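Local coordinates for protein molybdopterin molybdotransferase (PDB 1UZ5) that probably catalyses the insertion of molybdate into adenylyl-molybdopterin, releasing AMP and Mo-molybdopterin, in magnesium-dependent molybdenum cofactor biosynthesis, at residues Ile42-Val48 with Leu167-Ile172; Ala60-Asp65 with Leu93-Ala98; Pro74-Val79 with Gly125-Tyr130. All coordinates share one frame; numbering follows the deposited sequence.

Contact 1: residues Ile42-Val48 with Leu167-Ile172; sequences IYSPIDV and LSAVGI
Val170 pushes its isopropyl group into the bend of Ser44-Pro45-Ile46, just where helix 161-169 stops in a Schellman motif: Ile172 N bonds to Leu167 O and Gly171 N to Ser168 O, with Gly171, at positive phi, as the C' residue. The contact therefore joins this helix end to the chain leaving strand 42-43, within the N-terminal region of a MoeA protein. The two methyls of Val170 meet different neighbours. With CG1 anti to the carbonyl carbon (chi1 -62°), that methyl lies 3.6 Å from Ser44 OG and also meets Val48 CG2, whose side chain stands at about a right angle to it. CG2 meets the proline ring, which is turned crosswise to the valine, at Pro45 CD 3.7 Å away. Ile46 comes in at a slant, its CG1 against Val170 CB and its terminal CD1 3.8 Å from Val170 CA. Earlier in the chain, the CG2 branch of Ile42 rests on two methyls, Leu167 CD2 and, 3.7 Å away, Ile172 CD1; the leucine runs nearly perpendicular to it, the isoleucine obliquely. Leu152 of strand 151-153, the antiparallel partner of strand 42-43, also packs on Val170. The bend carries its own brace: Ser44 OG donates to Ile46 O over 2.6 Å, approaching in the carbonyl plane, on a lone pair.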
ATOM      1  N   ILE A  42      -8.842  10.484   4.202  1.00 22.82           N
ATOM      2  CA  ILE A  42      -9.644  11.278   3.275  1.00 22.33           C
ATOM      3  C   ILE A  42     -11.097  10.881   3.508  1.00 26.82           C
ATOM      4  O   ILE A  42     -11.442   9.701   3.447  1.00 24.77           O
ATOM      5  CB  ILE A  42      -9.291  10.990   1.808  1.00 26.32           C
ATOM      6  CG1 ILE A  42      -7.802  11.247   1.572  1.00 29.03           C
ATOM      7  CG2 ILE A  42     -10.131  11.877   0.892  1.00 23.99           C
ATOM      8  CD1 ILE A  42      -7.334  10.896   0.177  1.00 23.83           C
ATOM      9  N   TYR A  43     -11.939  11.872   3.774  1.00 23.57           N
ATOM     10  CA  TYR A  43     -13.354  11.631   4.037  1.00 23.58           C
ATOM     11  C   TYR A  43     -14.184  12.163   2.870  1.00 19.54           C
ATOM     12  O   TYR A  43     -13.828  13.165   2.254  1.00 22.28           O
ATOM     13  CB  TYR A  43     -13.739  12.323   5.345  1.00 23.00           C
ATOM     14  CG  TYR A  43     -12.967  11.812   6.547  1.00 19.26           C
ATOM     15  CD1 TYR A  43     -13.418  10.707   7.272  1.00 16.12           C
ATOM     16  CD2 TYR A  43     -11.779  12.422   6.948  1.00 20.68           C
ATOM     17  CE1 TYR A  43     -12.704  10.223   8.369  1.00 29.76           C
ATOM     18  CE2 TYR A  43     -11.054  11.941   8.044  1.00 27.05           C
ATOM     19  CZ  TYR A  43     -11.522  10.845   8.745  1.00 29.35           C
ATOM     20  OH  TYR A  43     -10.812  10.362   9.820  1.00 29.99           O
ATOM     21  N   SER A  44     -15.289  11.499   2.556  1.00 24.35           N
ATOM     22  CA  SER A  44     -16.101  11.953   1.431  1.00 25.49           C
ATOM     23  C   SER A  44     -16.576  13.382   1.620  1.00 24.46           C
ATOM     24  O   SER A  44     -17.159  13.714   2.649  1.00 28.07           O
ATOM     25  CB  SER A  44     -17.318  11.055   1.229  1.00 23.73           C
ATOM     26  OG  SER A  44     -18.017  11.462   0.062  1.00 22.24           O
ATOM     27  N   PRO A  45     -16.323  14.247   0.627  1.00 23.16           N
ATOM     28  CA  PRO A  45     -16.727  15.652   0.669  1.00 26.72           C
ATOM     29  C   PRO A  45     -18.179  15.840   0.220  1.00 25.49           C
ATOM     30  O   PRO A  45     -18.720  16.936   0.307  1.00 24.62           O
ATOM     31  CB  PRO A  45     -15.749  16.310  -0.293  1.00 26.17           C
ATOM     32  CG  PRO A  45     -15.622  15.265  -1.354  1.00 22.78           C
ATOM     33  CD  PRO A  45     -15.486  13.986  -0.560  1.00 20.93           C
ATOM     34  N   ILE A  46     -18.805  14.775  -0.270  1.00 23.45           N
ATOM     35  CA  ILE A  46     -20.191  14.870  -0.728  1.00 25.71           C
ATOM     36  C   ILE A  46     -20.978  13.611  -0.417  1.00 31.80           C
ATOM     37  O   ILE A  46     -20.402  12.564  -0.098  1.00 20.34           O
ATOM     38  CB  ILE A  46     -20.287  15.059  -2.260  1.00 25.62           C
ATOM     39  CG1 ILE A  46     -19.665  13.846  -2.958  1.00 28.81           C
ATOM     40  CG2 ILE A  46     -19.605  16.348  -2.686  1.00 29.16           C
ATOM     41  CD1 ILE A  46     -19.994  13.743  -4.433  1.00 25.94           C
ATOM     42  N   ASP A  47     -22.301  13.729  -0.510  1.00 24.21           N
ATOM     43  CA  ASP A  47     -23.198  12.601  -0.314  1.00 24.14           C
ATOM     44  C   ASP A  47     -23.259  11.888  -1.662  1.00 19.25           C
ATOM     45  O   ASP A  47     -23.217  12.533  -2.708  1.00 19.00           O
ATOM     46  CB  ASP A  47     -24.621  13.066   0.024  1.00 25.68           C
ATOM     47  CG  ASP A  47     -24.793  13.457   1.477  1.00 29.81           C
ATOM     48  OD1 ASP A  47     -24.527  12.613   2.366  1.00 29.94           O
ATOM     49  OD2 ASP A  47     -25.215  14.608   1.727  1.00 39.20           O
ATOM     50  N   VAL A  48     -23.382  10.567  -1.625  1.00 21.57           N
ATOM     51  CA  VAL A  48     -23.490   9.764  -2.827  1.00 19.36           C
ATOM     52  C   VAL A  48     -24.688   8.832  -2.675  1.00 19.62           C
ATOM     53  O   VAL A  48     -24.729   8.030  -1.747  1.00 26.45           O
ATOM     54  CB  VAL A  48     -22.240   8.882  -3.042  1.00 30.50           C
ATOM     55  CG1 VAL A  48     -22.386   8.111  -4.340  1.00 23.66           C
ATOM     56  CG2 VAL A  48     -20.976   9.739  -3.041  1.00 23.25           C
ATOM     57  N   LEU A 167     -11.991   8.284  -5.268  1.00 23.94           N
ATOM     58  CA  LEU A 167     -11.751   9.702  -5.048  1.00 23.97           C
ATOM     59  C   LEU A 167     -12.351  10.498  -6.196  1.00 27.68           C
ATOM     60  O   LEU A 167     -12.951  11.548  -5.980  1.00 24.61           O
ATOM     61  CB  LEU A 167     -10.250   9.984  -4.907  1.00 23.13           C
ATOM     62  CG  LEU A 167      -9.637   9.390  -3.629  1.00 27.97           C
ATOM     63  CD1 LEU A 167      -8.126   9.601  -3.620  1.00 27.08           C
ATOM     64  CD2 LEU A 167     -10.272  10.039  -2.404  1.00 23.75           C
ATOM     65  N   SER A 168     -12.197   9.996  -7.417  1.00 20.84           N
ATOM     66  CA  SER A 168     -12.762  10.673  -8.577  1.00 24.80           C
ATOM     67  C   SER A 168     -14.288  10.737  -8.435  1.00 24.02           C
ATOM     68  O   SER A 168     -14.905  11.760  -8.709  1.00 20.57           O
ATOM     69  CB  SER A 168     -12.415   9.914  -9.859  1.00 23.08           C
ATOM     70  OG  SER A 168     -13.078  10.480 -10.983  1.00 30.63           O
ATOM     71  N   ALA A 169     -14.874   9.625  -8.005  1.00 21.61           N
ATOM     72  CA  ALA A 169     -16.320   9.508  -7.832  1.00 25.21           C
ATOM     73  C   ALA A 169     -16.909  10.571  -6.901  1.00 28.88           C
ATOM     74  O   ALA A 169     -18.087  10.906  -7.010  1.00 25.83           O
ATOM     75  CB  ALA A 169     -16.663   8.114  -7.326  1.00 22.82           C
ATOM     76  N   VAL A 170     -16.104  11.104  -5.988  1.00 23.44           N
ATOM     77  CA  VAL A 170     -16.603  12.125  -5.082  1.00 19.96           C
ATOM     78  C   VAL A 170     -16.108  13.529  -5.434  1.00 26.43           C
ATOM     79  O   VAL A 170     -16.205  14.445  -4.622  1.00 23.16           O
ATOM     80  CB  VAL A 170     -16.270  11.791  -3.614  1.00 20.80           C
ATOM     81  CG1 VAL A 170     -16.954  10.490  -3.224  1.00 19.75           C
ATOM     82  CG2 VAL A 170     -14.760  11.684  -3.417  1.00 23.20           C
ATOM     83  N   GLY A 171     -15.584  13.691  -6.648  1.00 20.66           N
ATOM     84  CA  GLY A 171     -15.125  15.003  -7.090  1.00 29.01           C
ATOM     85  C   GLY A 171     -13.723  15.443  -6.703  1.00 32.92           C
ATOM     86  O   GLY A 171     -13.323  16.573  -6.984  1.00 24.54           O
ATOM     87  N   ILE A 172     -12.970  14.559  -6.062  1.00 27.78           N
ATOM     88  CA  ILE A 172     -11.606  14.882  -5.649  1.00 22.96           C
ATOM     89  C   ILE A 172     -10.658  14.769  -6.849  1.00 26.23           C
ATOM     90  O   ILE A 172     -10.582  13.720  -7.492  1.00 26.46           O
ATOM     91  CB  ILE A 172     -11.154  13.924  -4.513  1.00 24.84           C
ATOM     92  CG1 ILE A 172     -11.928  14.256  -3.233  1.00 17.31           C
ATOM     93  CG2 ILE A 172      -9.645  14.045  -4.266  1.00 20.99           C
ATOM     94  CD1 ILE A 172     -11.764  13.246  -2.131  1.00 23.25           C
TER

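Contact 2: residues Ala60-Asp65 with Leu93-Ala98; sequences AVRAED and LGKGEA
Arg62 reaches across to the turn Gly94-Glu97 and lays its outer half, from CD on, beside the backbone there. Its CB leaves the chain toward the turn, and CG, anti to the carbonyl carbon (chi1 -64°), starts the side chain off so that CD arrives beside Leu93 CB. There CD comes up against two carbonyl oxygens, 3.5 Å from both Leu93 O and Gly94 O. A bend at chi3 (49°) swings the chain round, and NE passes near Lys95 CA, while CZ lies closest to Lys95 N. That amide sits over one face of the guanidinium, offset toward its rim; as a second donor it makes no bond to NH1. Arg62 NH1 instead donates to Leu93 O at 3.0 Å, with the oxygen almost in the guanidinium plane but the donor tilted 27° from the carbonyl plane. NH2 faces Glu64 OE2 in a long salt bridge. Leu93 O has a second donor in Asn110 ND2.

The turn is a type II beta turn that leads into strand 97-101, the antiparallel neighbour of strand 58-61 in a mixed sheet of the MoeA N-terminal region; beside it Val61 CG1 touches Ala98 CB. Asp65, in the short 3-10 segment after Arg62, holds the tip of this turn: Gly96 N donates to Asp65 OD2 at 2.8 Å, from well above the carboxylate plane. The same oxygen has a long, purely electrostatic pairing with Arg62 NE. A water donates to Asp65 OD2 and to Glu97 O and accepts from Arg62 N, filling the fork where the two chains separate. On the far side of the turn, Gly94 N donates to Glu97 OE2 at 2.7 Å, on the anti side and somewhat out of the carboxylate plane.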
ATOM      1  N   ALA A  60     -42.568   9.877 -11.009  1.00 21.30           N
ATOM      2  CA  ALA A  60     -42.262  10.458  -9.716  1.00 22.90           C
ATOM      3  C   ALA A  60     -43.579  10.996  -9.193  1.00 23.10           C
ATOM      4  O   ALA A  60     -44.298  11.689  -9.913  1.00 21.23           O
ATOM      5  CB  ALA A  60     -41.261  11.601  -9.871  1.00 14.91           C
ATOM      6  N   VAL A  61     -43.884  10.689  -7.939  1.00 21.69           N
ATOM      7  CA  VAL A  61     -45.131  11.139  -7.332  1.00 24.63           C
ATOM      8  C   VAL A  61     -44.928  11.519  -5.877  1.00 18.78           C
ATOM      9  O   VAL A  61     -43.873  11.274  -5.299  1.00 21.98           O
ATOM     10  CB  VAL A  61     -46.201  10.016  -7.332  1.00 24.37           C
ATOM     11  CG1 VAL A  61     -46.403   9.471  -8.734  1.00 20.36           C
ATOM     12  CG2 VAL A  61     -45.774   8.893  -6.374  1.00 23.07           C
ATOM     13  N   ARG A  62     -45.948  12.142  -5.304  1.00 21.99           N
ATOM     14  CA  ARG A  62     -45.945  12.474  -3.887  1.00 24.69           C
ATOM     15  C   ARG A  62     -46.684  11.235  -3.372  1.00 23.62           C
ATOM     16  O   ARG A  62     -47.860  11.050  -3.670  1.00 25.94           O
ATOM     17  CB  ARG A  62     -46.762  13.742  -3.644  1.00 26.29           C
ATOM     18  CG  ARG A  62     -46.166  14.962  -4.309  1.00 28.35           C
ATOM     19  CD  ARG A  62     -47.145  16.119  -4.408  1.00 39.85           C
ATOM     20  NE  ARG A  62     -47.814  16.401  -3.145  1.00 39.33           N
ATOM     21  CZ  ARG A  62     -48.055  17.626  -2.686  1.00 55.46           C
ATOM     22  NH1 ARG A  62     -47.676  18.690  -3.386  1.00 46.55           N
ATOM     23  NH2 ARG A  62     -48.675  17.787  -1.527  1.00 44.06           N
ATOM     24  N   ALA A  63     -45.990  10.369  -2.642  1.00 19.33           N
ATOM     25  CA  ALA A  63     -46.595   9.125  -2.153  1.00 24.45           C
ATOM     26  C   ALA A  63     -47.988   9.286  -1.531  1.00 32.09           C
ATOM     27  O   ALA A  63     -48.886   8.481  -1.784  1.00 29.49           O
ATOM     28  CB  ALA A  63     -45.657   8.448  -1.166  1.00 22.31           C
ATOM     29  N   GLU A  64     -48.157  10.328  -0.725  1.00 32.64           N
ATOM     30  CA  GLU A  64     -49.424  10.611  -0.058  1.00 36.74           C
ATOM     31  C   GLU A  64     -50.617  10.711  -1.012  1.00 41.96           C
ATOM     32  O   GLU A  64     -51.739  10.375  -0.636  1.00 38.73           O
ATOM     33  CB  GLU A  64     -49.303  11.913   0.733  1.00 45.85           C
ATOM     34  CG  GLU A  64     -49.000  13.122  -0.147  1.00 68.28           C
ATOM     35  CD  GLU A  64     -48.439  14.292   0.634  1.00 79.48           C
ATOM     36  OE1 GLU A  64     -49.138  14.803   1.532  1.00 86.10           O
ATOM     37  OE2 GLU A  64     -47.292  14.697   0.346  1.00 85.69           O
ATOM     38  N   ASP A  65     -50.383  11.180  -2.237  1.00 32.23           N
ATOM     39  CA  ASP A  65     -51.468  11.315  -3.208  1.00 29.92           C
ATOM     40  C   ASP A  65     -51.983   9.965  -3.699  1.00 27.68           C
ATOM     41  O   ASP A  65     -52.986   9.899  -4.412  1.00 31.50           O
ATOM     42  CB  ASP A  65     -51.018  12.127  -4.427  1.00 31.81           C
ATOM     43  CG  ASP A  65     -50.740  13.581  -4.103  1.00 44.72           C
ATOM     44  OD1 ASP A  65     -51.080  14.031  -2.989  1.00 39.34           O
ATOM     45  OD2 ASP A  65     -50.183  14.279  -4.980  1.00 34.33           O
ATOM     46  N   LEU A  93     -43.958  19.166  -7.865  1.00 15.15           N
ATOM     47  CA  LEU A  93     -45.252  18.516  -8.022  1.00 26.71           C
ATOM     48  C   LEU A  93     -46.278  19.029  -7.016  1.00 23.27           C
ATOM     49  O   LEU A  93     -45.984  19.145  -5.830  1.00 23.40           O
ATOM     50  CB  LEU A  93     -45.113  17.003  -7.836  1.00 20.90           C
ATOM     51  CG  LEU A  93     -44.141  16.225  -8.726  1.00 23.37           C
ATOM     52  CD1 LEU A  93     -44.134  14.768  -8.292  1.00 17.91           C
ATOM     53  CD2 LEU A  93     -44.544  16.349 -10.187  1.00 14.64           C
ATOM     54  N   GLY A  94     -47.474  19.335  -7.505  1.00 29.23           N
ATOM     55  CA  GLY A  94     -48.549  19.782  -6.634  1.00 27.15           C
ATOM     56  C   GLY A  94     -49.389  18.550  -6.343  1.00 28.79           C
ATOM     57  O   GLY A  94     -49.131  17.488  -6.916  1.00 20.20           O
ATOM     58  N   LYS A  95     -50.385  18.653  -5.470  1.00 30.81           N
ATOM     59  CA  LYS A  95     -51.202  17.473  -5.178  1.00 30.55           C
ATOM     60  C   LYS A  95     -51.898  17.012  -6.453  1.00 18.84           C
ATOM     61  O   LYS A  95     -52.420  17.823  -7.214  1.00 29.69           O
ATOM     62  CB  LYS A  95     -52.243  17.771  -4.089  1.00 42.32           C
ATOM     63  CG  LYS A  95     -53.421  18.617  -4.537  1.00 57.42           C
ATOM     64  CD  LYS A  95     -54.477  18.724  -3.435  1.00 64.29           C
ATOM     65  CE  LYS A  95     -55.027  17.353  -3.049  1.00 63.61           C
ATOM     66  NZ  LYS A  95     -56.059  17.439  -1.978  1.00 69.16           N
ATOM     67  N   GLY A  96     -51.884  15.705  -6.688  1.00 23.87           N
ATOM     68  CA  GLY A  96     -52.511  15.161  -7.879  1.00 27.83           C
ATOM     69  C   GLY A  96     -51.664  15.308  -9.132  1.00 32.34           C
ATOM     70  O   GLY A  96     -52.178  15.194 -10.244  1.00 29.74           O
ATOM     71  N   GLU A  97     -50.366  15.551  -8.963  1.00 29.48           N
ATOM     72  CA  GLU A  97     -49.474  15.725 -10.109  1.00 26.88           C
ATOM     73  C   GLU A  97     -48.293  14.767 -10.084  1.00 23.65           C
ATOM     74  O   GLU A  97     -47.794  14.417  -9.019  1.00 20.54           O
ATOM     75  CB  GLU A  97     -48.979  17.176 -10.168  1.00 26.68           C
ATOM     76  CG  GLU A  97     -50.064  18.162 -10.587  1.00 28.72           C
ATOM     77  CD  GLU A  97     -49.621  19.606 -10.488  1.00 36.11           C
ATOM     78  OE1 GLU A  97     -50.319  20.486 -11.038  1.00 36.86           O
ATOM     79  OE2 GLU A  97     -48.579  19.869  -9.854  1.00 36.00           O
ATOM     80  N   ALA A  98     -47.855  14.347 -11.270  1.00 17.60           N
ATOM     81  CA  ALA A  98     -46.743  13.415 -11.409  1.00 21.69           C
ATOM     82  C   ALA A  98     -45.811  13.839 -12.552  1.00 22.99           C
ATOM     83  O   ALA A  98     -46.130  14.732 -13.332  1.00 21.75           O
ATOM     84  CB  ALA A  98     -47.275  12.017 -11.680  1.00 18.80           C
TER
HETATM   85  O   HOH W   1     -48.404  12.986  -6.724  1.00 23.91           O

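Contact 3: residues Pro74-Val79 with Gly125-Tyr130; sequences PVRLKV and GEILIY
Val75 N donates to Ile129 O over 2.7 Å, the shortest bond between two antiparallel strands, 75-79 and 126-129, whose axes come within 4.7 Å. They are neighbours in the six-stranded mixed sheet of the MoeA N-terminal region. Val75 with Ile129 and Leu77 with Ile127 are hydrogen-bonded pairs, each closed by two backbone bonds; Arg76 with Leu128 and Lys78 with Glu126 are the non-hydrogen-bonded pairs between and beyond them. Past the last, Val79 N donates to Gly125 O, which also receives a bond from a water. At the other end, beyond Val75, Pro74 lies side by side with Tyr130, its CB near ring atom CD1.

On the face carrying Arg76 and Glu126, the two side chains slant across each other. Arg76 CG stands anti to the backbone N (chi1 -167°), and bends at chi2 and chi3 then carry the chain past the carboxylate, with CD against Glu126 OE1. Arg76 NH1 and Glu126 OE2, 3.4 Å apart, make a salt bridge whose hydrogen bond is weak, the two flat groups turned 77° apart. Replacing Glu126 by alanine is likely to leave the Arg76 guanidinium without this partner and freer to swing. Leu128 CD2 packs obliquely against the same arginine, 3.8 Å from Arg76 CG.

On the face of Leu77 and Ile127 the contacts between the two strands are apolar. Val79 CG2 meets Ile127 CG2 at 3.6 Å, their side chains nearly perpendicular, and Tyr59 of strand 58-61 packs against both. Leu77 also reaches diagonally to Ile129, CD1 to CD1 at only 3.3 Å, tighter than ordinary van der Waals contact.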
ATOM      1  N   PRO A  74     -58.777   3.258  -8.654  1.00 48.36           N
ATOM      2  CA  PRO A  74     -57.419   3.763  -8.860  1.00 46.25           C
ATOM      3  C   PRO A  74     -57.353   5.277  -8.744  1.00 43.42           C
ATOM      4  O   PRO A  74     -58.338   5.967  -8.994  1.00 38.76           O
ATOM      5  CB  PRO A  74     -57.091   3.293 -10.268  1.00 45.03           C
ATOM      6  CG  PRO A  74     -58.425   3.372 -10.951  1.00 47.90           C
ATOM      7  CD  PRO A  74     -59.350   2.759  -9.918  1.00 43.38           C
ATOM      8  N   VAL A  75     -56.189   5.786  -8.354  1.00 36.43           N
ATOM      9  CA  VAL A  75     -55.992   7.226  -8.238  1.00 27.90           C
ATOM     10  C   VAL A  75     -55.514   7.734  -9.589  1.00 27.95           C
ATOM     11  O   VAL A  75     -54.717   7.080 -10.262  1.00 35.71           O
ATOM     12  CB  VAL A  75     -54.921   7.575  -7.175  1.00 34.34           C
ATOM     13  CG1 VAL A  75     -54.561   9.056  -7.264  1.00 29.92           C
ATOM     14  CG2 VAL A  75     -55.440   7.246  -5.789  1.00 40.61           C
ATOM     15  N   ARG A  76     -55.996   8.904  -9.983  1.00 28.77           N
ATOM     16  CA  ARG A  76     -55.606   9.477 -11.256  1.00 35.34           C
ATOM     17  C   ARG A  76     -54.713  10.691 -11.012  1.00 35.55           C
ATOM     18  O   ARG A  76     -55.100  11.621 -10.303  1.00 35.44           O
ATOM     19  CB  ARG A  76     -56.843   9.901 -12.049  1.00 37.38           C
ATOM     20  CG  ARG A  76     -56.560  10.209 -13.505  1.00 54.44           C
ATOM     21  CD  ARG A  76     -57.412  11.357 -14.015  1.00 64.57           C
ATOM     22  NE  ARG A  76     -58.840  11.069 -13.994  1.00 75.66           N
ATOM     23  CZ  ARG A  76     -59.776  11.954 -14.322  1.00 88.05           C
ATOM     24  NH1 ARG A  76     -59.429  13.179 -14.693  1.00 90.08           N
ATOM     25  NH2 ARG A  76     -61.058  11.617 -14.281  1.00 96.44           N
ATOM     26  N   LEU A  77     -53.517  10.674 -11.594  1.00 32.67           N
ATOM     27  CA  LEU A  77     -52.583  11.784 -11.451  1.00 31.42           C
ATOM     28  C   LEU A  77     -52.277  12.381 -12.822  1.00 24.41           C
ATOM     29  O   LEU A  77     -52.200  11.664 -13.814  1.00 30.57           O
ATOM     30  CB  LEU A  77     -51.284  11.309 -10.791  1.00 27.05           C
ATOM     31  CG  LEU A  77     -51.379  10.645  -9.413  1.00 31.35           C
ATOM     32  CD1 LEU A  77     -49.985  10.287  -8.930  1.00 28.52           C
ATOM     33  CD2 LEU A  77     -52.057  11.580  -8.420  1.00 22.07           C
ATOM     34  N   LYS A  78     -52.107  13.697 -12.868  1.00 28.04           N
ATOM     35  CA  LYS A  78     -51.804  14.381 -14.114  1.00 30.95           C
ATOM     36  C   LYS A  78     -50.284  14.488 -14.291  1.00 26.26           C
ATOM     37  O   LYS A  78     -49.583  14.944 -13.386  1.00 25.01           O
ATOM     38  CB  LYS A  78     -52.430  15.779 -14.093  1.00 36.20           C
ATOM     39  CG  LYS A  78     -52.372  16.520 -15.419  1.00 49.40           C
ATOM     40  CD  LYS A  78     -53.049  17.878 -15.303  1.00 61.31           C
ATOM     41  CE  LYS A  78     -52.971  18.656 -16.608  1.00 74.10           C
ATOM     42  NZ  LYS A  78     -53.579  20.014 -16.494  1.00 74.96           N
ATOM     43  N   VAL A  79     -49.781  14.052 -15.445  1.00 29.44           N
ATOM     44  CA  VAL A  79     -48.343  14.110 -15.735  1.00 22.33           C
ATOM     45  C   VAL A  79     -48.033  15.506 -16.248  1.00 23.60           C
ATOM     46  O   VAL A  79     -48.401  15.862 -17.362  1.00 25.68           O
ATOM     47  CB  VAL A  79     -47.956  13.060 -16.788  1.00 24.16           C
ATOM     48  CG1 VAL A  79     -46.444  13.097 -17.058  1.00 24.54           C
ATOM     49  CG2 VAL A  79     -48.362  11.688 -16.292  1.00 22.10           C
ATOM     50  N   GLY A 125     -52.641  11.918 -21.117  1.00 53.55           N
ATOM     51  CA  GLY A 125     -51.670  12.720 -20.388  1.00 45.14           C
ATOM     52  C   GLY A 125     -51.819  12.609 -18.881  1.00 44.35           C
ATOM     53  O   GLY A 125     -51.484  13.532 -18.134  1.00 37.33           O
ATOM     54  N   GLU A 126     -52.334  11.468 -18.435  1.00 32.65           N
ATOM     55  CA  GLU A 126     -52.533  11.206 -17.017  1.00 31.93           C
ATOM     56  C   GLU A 126     -52.214   9.751 -16.762  1.00 25.78           C
ATOM     57  O   GLU A 126     -52.054   8.977 -17.700  1.00 33.53           O
ATOM     58  CB  GLU A 126     -53.982  11.487 -16.612  1.00 34.09           C
ATOM     59  CG  GLU A 126     -54.417  12.911 -16.873  1.00 47.55           C
ATOM     60  CD  GLU A 126     -55.580  13.321 -16.004  1.00 58.00           C
ATOM     61  OE1 GLU A 126     -55.412  13.325 -14.767  1.00 66.11           O
ATOM     62  OE2 GLU A 126     -56.657  13.636 -16.552  1.00 73.76           O
ATOM     63  N   ILE A 127     -52.105   9.373 -15.496  1.00 25.76           N
ATOM     64  CA  ILE A 127     -51.813   7.988 -15.181  1.00 28.28           C
ATOM     65  C   ILE A 127     -52.729   7.475 -14.074  1.00 27.52           C
ATOM     66  O   ILE A 127     -53.180   8.244 -13.223  1.00 29.20           O
ATOM     67  CB  ILE A 127     -50.334   7.803 -14.747  1.00 27.49           C
ATOM     68  CG1 ILE A 127     -50.037   8.636 -13.502  1.00 26.42           C
ATOM     69  CG2 ILE A 127     -49.405   8.216 -15.882  1.00 38.05           C
ATOM     70  CD1 ILE A 127     -48.630   8.402 -12.930  1.00 27.66           C
ATOM     71  N   LEU A 128     -53.006   6.176 -14.103  1.00 28.78           N
ATOM     72  CA  LEU A 128     -53.856   5.551 -13.098  1.00 32.24           C
ATOM     73  C   LEU A 128     -53.002   4.665 -12.203  1.00 24.79           C
ATOM     74  O   LEU A 128     -52.221   3.846 -12.687  1.00 28.11           O
ATOM     75  CB  LEU A 128     -54.953   4.713 -13.764  1.00 35.05           C
ATOM     76  CG  LEU A 128     -56.003   5.459 -14.591  1.00 42.60           C
ATOM     77  CD1 LEU A 128     -56.949   4.453 -15.228  1.00 42.95           C
ATOM     78  CD2 LEU A 128     -56.773   6.428 -13.706  1.00 39.32           C
ATOM     79  N   ILE A 129     -53.163   4.844 -10.898  1.00 25.61           N
ATOM     80  CA  ILE A 129     -52.417   4.091  -9.901  1.00 33.97           C
ATOM     81  C   ILE A 129     -53.400   3.229  -9.114  1.00 35.74           C
ATOM     82  O   ILE A 129     -54.392   3.734  -8.586  1.00 31.50           O
ATOM     83  CB  ILE A 129     -51.671   5.059  -8.959  1.00 32.49           C
ATOM     84  CG1 ILE A 129     -50.747   5.955  -9.796  1.00 41.69           C
ATOM     85  CG2 ILE A 129     -50.878   4.281  -7.918  1.00 30.13           C
ATOM     86  CD1 ILE A 129     -50.033   7.023  -9.007  1.00 54.70           C
ATOM     87  N   TYR A 130     -53.109   1.935  -9.037  1.00 35.20           N
ATOM     88  CA  TYR A 130     -53.984   0.971  -8.367  1.00 42.78           C
ATOM     89  C   TYR A 130     -53.473   0.488  -7.015  1.00 44.95           C
ATOM     90  O   TYR A 130     -54.180  -0.218  -6.291  1.00 39.88           O
ATOM     91  CB  TYR A 130     -54.184  -0.241  -9.284  1.00 40.57           C
ATOM     92  CG  TYR A 130     -54.727   0.107 -10.653  1.00 40.33           C
ATOM     93  CD1 TYR A 130     -56.094   0.269 -10.862  1.00 48.56           C
ATOM     94  CD2 TYR A 130     -53.868   0.303 -11.737  1.00 45.42           C
ATOM     95  CE1 TYR A 130     -56.599   0.620 -12.115  1.00 49.42           C
ATOM     96  CE2 TYR A 130     -54.363   0.656 -12.997  1.00 48.54           C
ATOM     97  CZ  TYR A 130     -55.730   0.812 -13.175  1.00 46.87           C
ATOM     98  OH  TYR A 130     -56.228   1.163 -14.407  1.00 63.06           O
TER
HETATM   99  O   HOH W   2     -51.490  16.134 -18.638  1.00 52.36           O

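Contacts 2 and 3 adjoin in one sheet, their centres about 10 Å apart, because strands 97-101 and 75-83 are parallel neighbours there. Ala98 N and Lys78 O, 2.8 Å apart, and Gly96 O and Lys78 N, 3.0 Å apart, are probable hydrogen bonds joining them, and Leu77 CD2 packs on Gly96 CA. Along the chain their segments alternate, and both contacts are nested inside the loop closed by contact 1. Contact 1 is remote in space, about 32 Å from contact 2 and 39 Å from contact 3 between centres. A sulfate, probably from the crystallisation liquor, lies about 4 Å from the side chain of Val48 in contact 1.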